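Local coordinates for protein histidinol dehydrogenase (Elizabethkingia anophelis NUHP1, PDB 6AN0) that probably catalyses the last step of histidine biosynthesis, oxidising L-histidinol through L-histidinaldehyde to L-histidine with two NAD+ and a zinc ion, at residues 142-147 against 176-181; 150-153 against 158-161; 247-252 against 279-284. All coordinates share one frame; numbering follows the deposited sequence.

Contact 1 (142-147 against 176-181); sequences STVLML and LYTANL
Val-144 and Leu-145 on one helix meet Thr-178 and Ala-179 on another, and everything that passes between them is van der Waals contact. The two segments run nearly side by side in the same direction, their axes 8.9 Å apart at closest approach and crossing at -17°. They belong to the successive helices that follow strands 117-132 and 158-163 of the mixed sheet. At the start of the first, OG of Ser-142 is hydrogen-bonded to Glu-418 of the second subunit.

The first group of contacts centres on Val-144. CG1 of Val-144, anti to the backbone N (chi1 176°), rests against the backbone of the other helix, 3.7 Å from CA of Ala-179, and also touches CB of Ala-179 at 3.9 Å. A residue as small as alanine suits this place because the incoming methyl can settle directly on the helix surface.

The second group gathers around the methyl of Thr-178. CG2 of Thr-178 lodges between Val-144 and Leu-145, 3.9 Å from CG1 of Val-144 and tightly packed at 3.5 Å against CD2 of Leu-145, whose side chain it meets at about a right angle. Ile-97 and Ile-90 of helix 84-102 lie against Leu-145 and Thr-178, respectively.

The one polar side-chain atom of this interface is turned to its own helix: OG1 of Thr-178 is hydrogen-bonded to the carbonyl O of Ala-174, one turn earlier. Threonine therefore behaves here as an apolar residue. Its hydroxyl is satisfied locally, and the two helices meet through methyl groups and backbone carbons.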
ATOM      1  N   SER A 142      15.165  16.083   8.716  1.00 24.52           N
ATOM      2  CA  SER A 142      13.923  15.711   9.397  1.00 22.61           C
ATOM      3  C   SER A 142      13.297  14.469   8.763  1.00 24.55           C
ATOM      4  O   SER A 142      12.645  13.673   9.452  1.00 23.07           O
ATOM      5  CB  SER A 142      12.941  16.889   9.378  1.00 28.52           C
ATOM      6  OG  SER A 142      12.685  17.326   8.042  1.00 32.62           O
ATOM      7  N   THR A 143      13.490  14.274   7.457  1.00 21.94           N
ATOM      8  CA  THR A 143      12.958  13.073   6.818  1.00 18.08           C
ATOM      9  C   THR A 143      13.607  11.805   7.362  1.00 22.43           C
ATOM     10  O   THR A 143      12.977  10.739   7.376  1.00 20.73           O
ATOM     11  CB  THR A 143      13.144  13.187   5.303  1.00 27.22           C
ATOM     12  OG1 THR A 143      12.469  14.363   4.858  1.00 25.71           O
ATOM     13  CG2 THR A 143      12.549  11.979   4.576  1.00 27.94           C
ATOM     14  N   VAL A 144      14.864  11.890   7.807  1.00 21.48           N
ATOM     15  CA  VAL A 144      15.503  10.734   8.432  1.00 23.06           C
ATOM     16  C   VAL A 144      14.705  10.281   9.652  1.00 20.39           C
ATOM     17  O   VAL A 144      14.450   9.085   9.837  1.00 20.91           O
ATOM     18  CB  VAL A 144      16.963  11.054   8.799  1.00 27.74           C
ATOM     19  CG1 VAL A 144      17.587   9.880   9.533  1.00 19.60           C
ATOM     20  CG2 VAL A 144      17.761  11.407   7.541  1.00 23.42           C
ATOM     21  N   LEU A 145      14.297  11.232  10.502  1.00 20.16           N
ATOM     22  CA  LEU A 145      13.465  10.878  11.656  1.00 19.80           C
ATOM     23  C   LEU A 145      12.137  10.268  11.226  1.00 24.61           C
ATOM     24  O   LEU A 145      11.679   9.277  11.813  1.00 21.49           O
ATOM     25  CB  LEU A 145      13.197  12.108  12.530  1.00 15.95           C
ATOM     26  CG  LEU A 145      14.393  12.765  13.212  1.00 24.52           C
ATOM     27  CD1 LEU A 145      13.940  14.004  13.982  1.00 27.61           C
ATOM     28  CD2 LEU A 145      15.098  11.764  14.125  1.00 25.21           C
ATOM     29  N   MET A 146      11.498  10.859  10.212  1.00 19.90           N
ATOM     30  CA  MET A 146      10.148  10.455   9.817  1.00 19.53           C
ATOM     31  C   MET A 146      10.101   9.029   9.277  1.00 23.90           C
ATOM     32  O   MET A 146       9.066   8.356   9.381  1.00 20.85           O
ATOM     33  CB  MET A 146       9.606  11.410   8.747  1.00 18.35           C
ATOM     34  CG  MET A 146       9.409  12.850   9.209  1.00 22.08           C
ATOM     35  SD  MET A 146       8.136  12.974  10.489  1.00 25.61           S
ATOM     36  CE  MET A 146       8.374  14.657  11.083  1.00 23.30           C
ATOM     37  N   LEU A 147      11.171   8.575   8.634  1.00 19.58           N
ATOM     38  CA  LEU A 147      11.197   7.246   8.037  1.00 18.25           C
ATOM     39  C   LEU A 147      11.962   6.247   8.886  1.00 19.48           C
ATOM     40  O   LEU A 147      11.555   5.085   8.981  1.00 22.14           O
ATOM     41  CB  LEU A 147      11.817   7.302   6.637  1.00 21.32           C
ATOM     42  CG  LEU A 147      11.099   8.265   5.692  1.00 21.75           C
ATOM     43  CD1 LEU A 147      11.820   8.318   4.348  1.00 22.32           C
ATOM     44  CD2 LEU A 147       9.628   7.881   5.485  1.00 21.04           C
ATOM     45  N   LEU A 176      24.005  12.627   8.952  1.00 22.78           N
ATOM     46  CA  LEU A 176      24.705  11.512   9.586  1.00 28.28           C
ATOM     47  C   LEU A 176      24.408  11.462  11.078  1.00 26.24           C
ATOM     48  O   LEU A 176      24.173  10.381  11.635  1.00 25.18           O
ATOM     49  CB  LEU A 176      26.216  11.622   9.338  1.00 26.79           C
ATOM     50  CG  LEU A 176      26.649  11.568   7.866  1.00 24.61           C
ATOM     51  CD1 LEU A 176      28.156  11.730   7.748  1.00 30.14           C
ATOM     52  CD2 LEU A 176      26.191  10.263   7.224  1.00 21.25           C
ATOM     53  N   TYR A 177      24.427  12.625  11.741  1.00 23.78           N
ATOM     54  CA  TYR A 177      24.079  12.674  13.157  1.00 29.81           C
ATOM     55  C   TYR A 177      22.697  12.078  13.401  1.00 30.44           C
ATOM     56  O   TYR A 177      22.518  11.227  14.283  1.00 28.22           O
ATOM     57  CB  TYR A 177      24.130  14.116  13.685  1.00 28.25           C
ATOM     58  CG  TYR A 177      23.491  14.201  15.056  1.00 26.98           C
ATOM     59  CD1 TYR A 177      22.149  14.572  15.219  1.00 26.55           C
ATOM     60  CD2 TYR A 177      24.203  13.822  16.184  1.00 32.07           C
ATOM     61  CE1 TYR A 177      21.555  14.595  16.487  1.00 27.33           C
ATOM     62  CE2 TYR A 177      23.619  13.841  17.443  1.00 31.31           C
ATOM     63  CZ  TYR A 177      22.305  14.224  17.588  1.00 32.39           C
ATOM     64  OH  TYR A 177      21.758  14.237  18.846  1.00 36.04           O
ATOM     65  N   THR A 178      21.702  12.528  12.627  1.00 21.47           N
ATOM     66  CA  THR A 178      20.324  12.105  12.839  1.00 22.18           C
ATOM     67  C   THR A 178      20.133  10.622  12.529  1.00 25.71           C
ATOM     68  O   THR A 178      19.431   9.921  13.265  1.00 21.91           O
ATOM     69  CB  THR A 178      19.380  12.967  11.995  1.00 24.72           C
ATOM     70  OG1 THR A 178      19.611  14.357  12.291  1.00 26.34           O
ATOM     71  CG2 THR A 178      17.945  12.629  12.319  1.00 24.90           C
ATOM     72  N   ALA A 179      20.748  10.113  11.454  1.00 21.24           N
ATOM     73  CA  ALA A 179      20.623   8.683  11.173  1.00 20.34           C
ATOM     74  C   ALA A 179      21.288   7.854  12.261  1.00 26.35           C
ATOM     75  O   ALA A 179      20.726   6.850  12.713  1.00 25.70           O
ATOM     76  CB  ALA A 179      21.214   8.342   9.805  1.00 23.04           C
ATOM     77  N   ASN A 180      22.475   8.271  12.707  1.00 26.11           N
ATOM     78  CA  ASN A 180      23.164   7.530  13.757  1.00 28.05           C
ATOM     79  C   ASN A 180      22.385   7.569  15.066  1.00 28.75           C
ATOM     80  O   ASN A 180      22.335   6.566  15.792  1.00 30.98           O
ATOM     81  CB  ASN A 180      24.577   8.074  13.949  1.00 26.31           C
ATOM     82  CG  ASN A 180      25.332   7.342  15.031  1.00 36.35           C
ATOM     83  OD1 ASN A 180      25.460   7.822  16.162  1.00 37.05           O
ATOM     84  ND2 ASN A 180      25.818   6.163  14.700  1.00 29.68           N
ATOM     85  N   LEU A 181      21.752   8.712  15.370  1.00 24.44           N
ATOM     86  CA  LEU A 181      20.960   8.863  16.593  1.00 28.47           C
ATOM     87  C   LEU A 181      19.893   7.781  16.719  1.00 32.59           C
ATOM     88  O   LEU A 181      19.686   7.220  17.802  1.00 27.87           O
ATOM     89  CB  LEU A 181      20.297  10.242  16.620  1.00 29.11           C
ATOM     90  CG  LEU A 181      19.332  10.540  17.782  1.00 30.75           C
ATOM     91  CD1 LEU A 181      20.072  10.556  19.121  1.00 32.70           C
ATOM     92  CD2 LEU A 181      18.577  11.852  17.562  1.00 27.27           C
TER

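Contact 2 (150-153 against 158-161); sequences PAQL and NITL
Ala-151 and Ile-159 mark the closest backbone approach between a helix and the strand that follows it, their CA atoms 7.6 Å apart. Residues 150-153 belong to helix 142-154, which is kinked at Pro-150: a proline nitrogen carries no hydrogen and makes no bond to the preceding turn. Residues 158-161 are extended, and no hydrogen bond links them to the helical segment. The spacing is bridged entirely by side chains.

Ile-159 does most of the bridging. With CG1 anti to its carbonyl carbon (chi1 -60°) and the chain extended beyond it (chi2 168°), the terminal methyl is carried well out from the strand. CD1 of Ile-159 sits 3.7 Å from CB of Ala-151. A beta-branched residue with an extended arm on the strand and a small one on the helix thus complement each other.

Gln-152 flanks the same methyl. Its chain bends at chi2 (-73°) and folds the amide round, so that CD of Gln-152 lies 3.6 Å from CD1 of Ile-159. The oxygen OE1 of Gln-152 is equally near CD1 of Ile-159, at 3.6 Å, but the contact is only van der Waals. The amide's polar bond is made elsewhere, from NE2 to the carbonyl O of Ile-182, so glutamine can pack its carbons on the isoleucine while its nitrogen joins the loop after helix 173-181.

The contact closes the second half of a beta-alpha-beta unit, strand 117-132, helix 142-154, strand 158-163. Asn-158 and Thr-160 pair by backbone with strand 117-132, Phe-390 touches Ala-151, and helix 84-102 packs against Pro-150 and Leu-153 through His-101.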
ATOM      1  N   PRO A 150       9.769   4.993  12.562  1.00 18.10           N
ATOM      2  CA  PRO A 150       8.773   3.913  12.491  1.00 19.11           C
ATOM      3  C   PRO A 150       9.359   2.601  11.992  1.00 17.69           C
ATOM      4  O   PRO A 150       8.883   1.531  12.395  1.00 19.30           O
ATOM      5  CB  PRO A 150       7.697   4.468  11.538  1.00 20.37           C
ATOM      6  CG  PRO A 150       8.300   5.656  10.876  1.00 20.08           C
ATOM      7  CD  PRO A 150       9.329   6.189  11.808  1.00 17.91           C
ATOM      8  N   ALA A 151      10.384   2.648  11.128  1.00 17.11           N
ATOM      9  CA  ALA A 151      11.078   1.418  10.756  1.00 18.33           C
ATOM     10  C   ALA A 151      11.642   0.713  11.983  1.00 22.95           C
ATOM     11  O   ALA A 151      11.535  -0.511  12.111  1.00 20.94           O
ATOM     12  CB  ALA A 151      12.205   1.724   9.758  1.00 17.74           C
ATOM     13  N   GLN A 152      12.273   1.468  12.884  1.00 18.90           N
ATOM     14  CA  GLN A 152      12.825   0.856  14.087  1.00 21.77           C
ATOM     15  C   GLN A 152      11.719   0.311  14.977  1.00 20.50           C
ATOM     16  O   GLN A 152      11.824  -0.810  15.484  1.00 20.90           O
ATOM     17  CB  GLN A 152      13.695   1.867  14.846  1.00 21.98           C
ATOM     18  CG  GLN A 152      14.990   2.236  14.123  1.00 28.74           C
ATOM     19  CD  GLN A 152      16.043   1.120  14.148  1.00 28.91           C
ATOM     20  OE1 GLN A 152      15.716  -0.073  14.151  1.00 30.62           O
ATOM     21  NE2 GLN A 152      17.315   1.514  14.175  1.00 28.21           N
ATOM     22  N   LEU A 153      10.633   1.071  15.138  1.00 21.46           N
ATOM     23  CA  LEU A 153       9.538   0.640  15.998  1.00 18.17           C
ATOM     24  C   LEU A 153       8.874  -0.626  15.486  1.00 21.36           C
ATOM     25  O   LEU A 153       8.421  -1.456  16.287  1.00 23.41           O
ATOM     26  CB  LEU A 153       8.496   1.750  16.118  1.00 21.94           C
ATOM     27  CG  LEU A 153       8.842   2.915  17.046  1.00 28.22           C
ATOM     28  CD1 LEU A 153       7.839   4.036  16.802  1.00 24.35           C
ATOM     29  CD2 LEU A 153       8.799   2.462  18.503  1.00 29.46           C
ATOM     30  N   ASN A 158      17.062  -4.645   8.994  1.00 22.49           N
ATOM     31  CA  ASN A 158      18.099  -4.110   8.111  1.00 26.80           C
ATOM     32  C   ASN A 158      17.574  -2.811   7.505  1.00 25.14           C
ATOM     33  O   ASN A 158      16.740  -2.838   6.589  1.00 25.36           O
ATOM     34  CB  ASN A 158      18.459  -5.111   7.012  1.00 26.40           C
ATOM     35  CG  ASN A 158      18.942  -6.446   7.556  1.00 39.28           C
ATOM     36  OD1 ASN A 158      19.639  -6.505   8.568  1.00 33.64           O
ATOM     37  ND2 ASN A 158      18.578  -7.531   6.871  1.00 38.56           N
ATOM     38  N   ILE A 159      18.059  -1.676   7.999  1.00 21.69           N
ATOM     39  CA  ILE A 159      17.665  -0.369   7.470  1.00 18.95           C
ATOM     40  C   ILE A 159      18.854   0.229   6.731  1.00 23.51           C
ATOM     41  O   ILE A 159      19.929   0.411   7.315  1.00 23.35           O
ATOM     42  CB  ILE A 159      17.194   0.581   8.579  1.00 20.02           C
ATOM     43  CG1 ILE A 159      15.983  -0.022   9.306  1.00 24.83           C
ATOM     44  CG2 ILE A 159      16.904   1.962   7.960  1.00 21.13           C
ATOM     45  CD1 ILE A 159      15.598   0.674  10.602  1.00 25.29           C
ATOM     46  N   THR A 160      18.658   0.546   5.456  1.00 18.47           N
ATOM     47  CA  THR A 160      19.680   1.151   4.618  1.00 22.82           C
ATOM     48  C   THR A 160      19.284   2.590   4.336  1.00 22.09           C
ATOM     49  O   THR A 160      18.105   2.876   4.113  1.00 22.89           O
ATOM     50  CB  THR A 160      19.821   0.375   3.302  1.00 26.59           C
ATOM     51  OG1 THR A 160      20.560  -0.825   3.549  1.00 30.90           O
ATOM     52  CG2 THR A 160      20.535   1.204   2.237  1.00 38.79           C
ATOM     53  N   LEU A 161      20.261   3.502   4.359  1.00 20.27           N
ATOM     54  CA  LEU A 161      20.017   4.888   3.962  1.00 20.92           C
ATOM     55  C   LEU A 161      21.023   5.275   2.885  1.00 19.96           C
ATOM     56  O   LEU A 161      22.232   5.163   3.106  1.00 19.82           O
ATOM     57  CB  LEU A 161      20.127   5.823   5.172  1.00 19.27           C
ATOM     58  CG  LEU A 161      19.578   7.234   4.947  1.00 26.74           C
ATOM     59  CD1 LEU A 161      19.078   7.784   6.281  1.00 37.15           C
ATOM     60  CD2 LEU A 161      20.616   8.167   4.356  1.00 27.13           C
TER

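Contact 3 (247-252 against 279-284); sequences ADTTAN and ENILQQ
The end of one isoleucine presses on bare backbone: CD1 of Ile-281 sits over the flat face of the peptide joining Asp-248 and Thr-249, 3.3 Å from C of Asp-248 and 3.4 Å from N of Thr-249. Its chi2 of 145° departs from a fully staggered angle, consistent with close fitting. The other branch, CG2 of Ile-281, meets CB of Ala-247 at 4.1 Å. CG2 of Thr-249, set at about a right angle to the isoleucine side chain, adds a methyl 3.7 Å from CD1 of Ile-281, while the threonine itself is at the exposed margin.

The loop keeps its own shape. Asp-248 begins a type I beta turn that ends at Ala-251. OD1 of Asp-248 accepts from OG1 of Thr-250 at 2.6 Å, along the syn lone pair, and from N of Thr-250 at 2.9 Å, from above the carboxylate plane. The second of these makes an Asx turn.

Asn-252 then N-caps helix 253-264. The loop thus joins strand 242-247 to that helix, strand 271-276 and helix 279-293 follow, and Ile-281 packs the latter on the strand end, in the alternating alpha/beta order of a Rossmann-like parallel sheet.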
ATOM      1  N   ALA A 247      -9.959  29.549   5.833  1.00 25.23           N
ATOM      2  CA  ALA A 247      -9.899  30.643   6.800  1.00 28.95           C
ATOM      3  C   ALA A 247     -11.236  31.369   6.888  1.00 26.93           C
ATOM      4  O   ALA A 247     -11.794  31.763   5.862  1.00 27.06           O
ATOM      5  CB  ALA A 247      -8.794  31.639   6.412  1.00 27.57           C
ATOM      6  N   ASP A 248     -11.740  31.570   8.107  1.00 23.95           N
ATOM      7  CA  ASP A 248     -12.913  32.411   8.302  1.00 29.74           C
ATOM      8  C   ASP A 248     -12.485  33.687   9.029  1.00 31.28           C
ATOM      9  O   ASP A 248     -11.290  33.988   9.130  1.00 29.31           O
ATOM     10  CB  ASP A 248     -14.030  31.632   9.023  1.00 32.29           C
ATOM     11  CG  ASP A 248     -13.688  31.274  10.465  1.00 33.25           C
ATOM     12  OD1 ASP A 248     -12.651  31.721  10.988  1.00 32.11           O
ATOM     13  OD2 ASP A 248     -14.482  30.528  11.084  1.00 39.85           O
ATOM     14  N   THR A 249     -13.466  34.453   9.524  1.00 28.48           N
ATOM     15  CA  THR A 249     -13.153  35.726  10.166  1.00 32.05           C
ATOM     16  C   THR A 249     -12.341  35.568  11.452  1.00 30.59           C
ATOM     17  O   THR A 249     -11.790  36.563  11.938  1.00 32.64           O
ATOM     18  CB  THR A 249     -14.447  36.503  10.460  1.00 31.04           C
ATOM     19  OG1 THR A 249     -15.297  35.705  11.289  1.00 35.08           O
ATOM     20  CG2 THR A 249     -15.178  36.827   9.168  1.00 34.95           C
ATOM     21  N   THR A 250     -12.241  34.362  12.011  1.00 24.09           N
ATOM     22  CA  THR A 250     -11.434  34.154  13.210  1.00 25.70           C
ATOM     23  C   THR A 250      -9.987  33.806  12.896  1.00 33.96           C
ATOM     24  O   THR A 250      -9.180  33.694  13.824  1.00 30.21           O
ATOM     25  CB  THR A 250     -12.017  33.040  14.091  1.00 25.89           C
ATOM     26  OG1 THR A 250     -11.804  31.761  13.468  1.00 32.91           O
ATOM     27  CG2 THR A 250     -13.501  33.253  14.326  1.00 37.39           C
ATOM     28  N   ALA A 251      -9.642  33.621  11.624  1.00 31.54           N
ATOM     29  CA  ALA A 251      -8.263  33.346  11.272  1.00 27.48           C
ATOM     30  C   ALA A 251      -7.411  34.601  11.449  1.00 25.59           C
ATOM     31  O   ALA A 251      -7.905  35.729  11.426  1.00 26.98           O
ATOM     32  CB  ALA A 251      -8.168  32.843   9.829  1.00 26.33           C
ATOM     33  N   ASN A 252      -6.108  34.387  11.639  1.00 28.62           N
ATOM     34  CA  ASN A 252      -5.158  35.481  11.766  1.00 32.70           C
ATOM     35  C   ASN A 252      -4.455  35.652  10.428  1.00 27.69           C
ATOM     36  O   ASN A 252      -3.660  34.781  10.044  1.00 28.27           O
ATOM     37  CB  ASN A 252      -4.145  35.195  12.877  1.00 32.82           C
ATOM     38  CG  ASN A 252      -3.187  36.353  13.118  1.00 42.58           C
ATOM     39  OD1 ASN A 252      -2.625  36.920  12.183  1.00 38.49           O
ATOM     40  ND2 ASN A 252      -2.984  36.697  14.386  1.00 34.21           N
ATOM     41  N   GLU A 279     -14.121  38.209   1.450  1.00 45.97           N
ATOM     42  CA  GLU A 279     -13.078  38.844   0.659  1.00 40.43           C
ATOM     43  C   GLU A 279     -12.104  39.630   1.524  1.00 39.69           C
ATOM     44  O   GLU A 279     -10.930  39.772   1.160  1.00 43.26           O
ATOM     45  CB  GLU A 279     -13.736  39.749  -0.382  1.00 46.26           C
ATOM     46  CG  GLU A 279     -12.868  40.118  -1.560  1.00 58.42           C
ATOM     47  CD  GLU A 279     -13.687  40.730  -2.677  1.00 66.65           C
ATOM     48  OE1 GLU A 279     -13.117  41.042  -3.744  1.00 71.17           O
ATOM     49  OE2 GLU A 279     -14.911  40.887  -2.479  1.00 65.11           O
ATOM     50  N   ASN A 280     -12.568  40.157   2.662  1.00 36.56           N
ATOM     51  CA  ASN A 280     -11.692  40.944   3.526  1.00 38.51           C
ATOM     52  C   ASN A 280     -10.572  40.090   4.114  1.00 38.82           C
ATOM     53  O   ASN A 280      -9.428  40.552   4.234  1.00 34.26           O
ATOM     54  CB  ASN A 280     -12.510  41.604   4.633  1.00 44.96           C
ATOM     55  CG  ASN A 280     -11.675  42.519   5.499  1.00 55.70           C
ATOM     56  OD1 ASN A 280     -11.455  42.247   6.679  1.00 61.94           O
ATOM     57  ND2 ASN A 280     -11.196  43.612   4.912  1.00 60.21           N
ATOM     58  N   ILE A 281     -10.878  38.846   4.488  1.00 34.80           N
ATOM     59  CA  ILE A 281      -9.839  37.928   4.947  1.00 31.95           C
ATOM     60  C   ILE A 281      -8.833  37.668   3.835  1.00 32.44           C
ATOM     61  O   ILE A 281      -7.619  37.623   4.071  1.00 31.83           O
ATOM     62  CB  ILE A 281     -10.466  36.609   5.440  1.00 33.09           C
ATOM     63  CG1 ILE A 281     -11.447  36.873   6.584  1.00 50.17           C
ATOM     64  CG2 ILE A 281      -9.376  35.618   5.854  1.00 34.54           C
ATOM     65  CD1 ILE A 281     -12.639  35.944   6.561  1.00 51.96           C
ATOM     66  N   LEU A 282      -9.326  37.451   2.614  1.00 30.73           N
ATOM     67  CA  LEU A 282      -8.435  37.241   1.479  1.00 33.48           C
ATOM     68  C   LEU A 282      -7.528  38.448   1.258  1.00 27.03           C
ATOM     69  O   LEU A 282      -6.308  38.304   1.121  1.00 31.22           O
ATOM     70  CB  LEU A 282      -9.256  36.939   0.226  1.00 30.48           C
ATOM     71  CG  LEU A 282      -8.435  36.653  -1.032  1.00 37.33           C
ATOM     72  CD1 LEU A 282      -7.568  35.398  -0.868  1.00 29.89           C
ATOM     73  CD2 LEU A 282      -9.351  36.528  -2.234  1.00 42.15           C
ATOM     74  N   GLN A 283      -8.106  39.653   1.235  1.00 32.83           N
ATOM     75  CA  GLN A 283      -7.306  40.849   0.980  1.00 33.01           C
ATOM     76  C   GLN A 283      -6.259  41.071   2.071  1.00 35.12           C
ATOM     77  O   GLN A 283      -5.104  41.397   1.773  1.00 31.87           O
ATOM     78  CB  GLN A 283      -8.220  42.070   0.838  1.00 35.57           C
ATOM     79  N   GLN A 284      -6.637  40.900   3.343  1.00 35.38           N
ATOM     80  CA  GLN A 284      -5.667  41.093   4.420  1.00 33.28           C
ATOM     81  C   GLN A 284      -4.552  40.055   4.357  1.00 34.31           C
ATOM     82  O   GLN A 284      -3.380  40.376   4.598  1.00 34.08           O
ATOM     83  CB  GLN A 284      -6.359  41.037   5.779  1.00 35.12           C
ATOM     84  CG  GLN A 284      -7.103  42.301   6.155  1.00 52.79           C
ATOM     85  CD  GLN A 284      -7.622  42.251   7.579  1.00 72.17           C
ATOM     86  OE1 GLN A 284      -6.885  41.916   8.509  1.00 80.74           O
ATOM     87  NE2 GLN A 284      -8.900  42.570   7.755  1.00 71.63           N
TER

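In the fold
Contacts 1 and 2 share helix 142-154 and touch, with Val-144 and Ala-179 both against Leu-161; their centres are 10 Å apart. Contact 2, between a helix and its next strand, is nested along the chain within the longer loop closed by contact 1, which joins two neighbouring helices. Contact 3 lies at the end of strand 242-247 in the separate parallel-sheet part of the fold, about 38 Å from contact 1 and 43 Å from contact 2, centre to centre. None has a hydrogen bond across it. The touching residues of contact 1 are all buried, contact 2 has a partly exposed glutamine, and contact 3, farthest from the chain centre, combines a buried isoleucine with an exposed threonine and a hydrogen-bonded turn.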